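Alpha/beta hydrolase (Enterobacter asburiae, PDB 6KMO) probably hydrolyses carboxylic ester bonds as an esterase or lipase of the alpha/beta hydrolase fold. Local coordinates at residues R301-M305 / E318-A324. The protein carries 2 engineered substitutions. Sequence-based numbering, arbitrary orientation.
Sequences RYNGM and EPTVKVA
R301 and Y302 are in extended conformation on strand 297-302, and a type II turn from Y302 to M305 then bends the chain sharply, with G304 at positive phi (80°). Y302 (chi1 m) and M305 (chi1 and chi2 both m) send their side chains toward the N-terminal end of helix 319-335; the closest CA pair is Y302 and T320, 7.4 Å apart. E318 is the N-cap residue, its O accepting K322 N at 3.2 Å; its side chain touches M305 through OE2 to CE (3.9 Å), while OE2 hydrogen-bonds T29. T320, chi1 m, points CG2 between the two side chains, 3.6 Å from M305 CG and 3.8 Å from Y302 CD2. Its OG1 meets a water at 2.7 Å, and that water donates to N303 O, also at 2.7 Å; no direct hydrogen bond joins the segments. V321 adds a loose contact, CG2 to M305 SD at 4.3 Å. One turn beyond T320, A324 lays CB over the face of the Y302 ring, a CH-pi contact 3.8 Å from the centroid. The Y302 hydroxyl reaches Q327 further along this helix. Here the C-terminal helix of the alpha/beta hydrolase fold packs on the last strand of the sheet, which lies beside strand 269-274 and pairs antiparallel through R301 and Y302 with a strand of the second subunit, continuing the sheet across the dimer.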
# COMPACT_ATOMS: atom_id res chain seq x y z
N ARG A 301 -3.08 2.50 4.19
CA ARG A 301 -2.51 2.66 5.53
C ARG A 301 -1.38 1.66 5.70
O ARG A 301 -1.56 0.46 5.50
CB ARG A 301 -3.58 2.40 6.59
CG ARG A 301 -3.08 2.51 8.02
CD ARG A 301 -4.07 1.96 9.02
NE ARG A 301 -5.21 2.85 9.19
CZ ARG A 301 -6.05 2.82 10.21
NH1 ARG A 301 -5.90 1.90 11.15
NH2 ARG A 301 -7.03 3.70 10.28
N TYR A 302 -0.20 2.15 6.09
CA TYR A 302 0.96 1.31 6.36
C TYR A 302 1.04 1.08 7.86
O TYR A 302 1.22 2.02 8.64
CB TYR A 302 2.25 1.92 5.77
CG TYR A 302 2.27 1.80 4.26
CD1 TYR A 302 1.59 2.69 3.46
CD2 TYR A 302 2.94 0.76 3.64
CE1 TYR A 302 1.57 2.56 2.08
CE2 TYR A 302 2.94 0.63 2.25
CZ TYR A 302 2.25 1.54 1.49
OH TYR A 302 2.20 1.45 0.11
N ASN A 303 0.87 -0.18 8.27
CA ASN A 303 0.83 -0.46 9.70
C ASN A 303 2.21 -0.40 10.35
O ASN A 303 3.25 -0.60 9.72
CB ASN A 303 0.18 -1.82 9.96
CG ASN A 303 -1.32 -1.74 10.10
OD1 ASN A 303 -1.94 -0.69 9.90
ND2 ASN A 303 -1.92 -2.85 10.48
N GLY A 304 2.21 -0.07 11.64
CA GLY A 304 3.41 -0.04 12.42
C GLY A 304 4.25 1.19 12.24
O GLY A 304 5.32 1.29 12.86
N MET A 305 3.80 2.14 11.41
CA MET A 305 4.60 3.30 11.04
C MET A 305 4.18 4.53 11.82
O MET A 305 3.01 4.70 12.20
CB MET A 305 4.45 3.60 9.54
CG MET A 305 5.05 2.58 8.59
SD MET A 305 6.89 2.29 8.80
CE MET A 305 6.84 0.71 9.78
N GLU A 318 14.07 0.58 6.99
CA GLU A 318 12.92 -0.14 7.52
C GLU A 318 12.20 -0.84 6.36
O GLU A 318 11.94 -0.21 5.34
CB GLU A 318 11.98 0.84 8.21
CG GLU A 318 10.73 0.23 8.83
CD GLU A 318 11.00 -0.63 10.06
OE1 GLU A 318 12.10 -0.53 10.64
OE2 GLU A 318 10.10 -1.40 10.45
N PRO A 319 11.88 -2.14 6.48
CA PRO A 319 11.29 -2.83 5.32
C PRO A 319 10.06 -2.14 4.77
O PRO A 319 9.94 -1.99 3.55
CB PRO A 319 10.99 -4.23 5.87
CG PRO A 319 12.11 -4.43 6.88
CD PRO A 319 12.26 -3.08 7.54
N THR A 320 9.16 -1.70 5.65
CA THR A 320 7.93 -1.05 5.20
C THR A 320 8.23 0.22 4.42
O THR A 320 7.51 0.55 3.47
CB THR A 320 7.05 -0.72 6.40
OG1 THR A 320 6.59 -1.92 7.00
CG2 THR A 320 5.83 0.12 6.02
N VAL A 321 9.23 0.99 4.84
CA VAL A 321 9.58 2.23 4.15
C VAL A 321 9.99 1.93 2.72
O VAL A 321 9.51 2.55 1.76
CB VAL A 321 10.68 2.99 4.91
CG1 VAL A 321 11.25 4.12 4.07
CG2 VAL A 321 10.13 3.50 6.25
N LYS A 322 10.92 0.99 2.54
CA LYS A 322 11.40 0.67 1.21
C LYS A 322 10.27 0.23 0.31
O LYS A 322 10.18 0.65 -0.85
CB LYS A 322 12.48 -0.40 1.30
CG LYS A 322 13.73 0.10 2.02
CD LYS A 322 14.94 -0.83 1.84
CE LYS A 322 14.91 -1.99 2.80
NZ LYS A 322 16.17 -2.78 2.67
N VAL A 323 9.37 -0.60 0.83
CA VAL A 323 8.25 -1.06 0.03
C VAL A 323 7.27 0.07 -0.24
O VAL A 323 6.83 0.26 -1.38
CB VAL A 323 7.58 -2.28 0.69
CG1 VAL A 323 6.24 -2.62 0.02
CG2 VAL A 323 8.54 -3.47 0.64
N ALA A 324 6.93 0.86 0.78
CA ALA A 324 5.97 1.94 0.59
C ALA A 324 6.42 2.91 -0.50
O ALA A 324 5.61 3.38 -1.31
CB ALA A 324 5.74 2.70 1.89
O HOH W 1 3.99 -2.37 7.77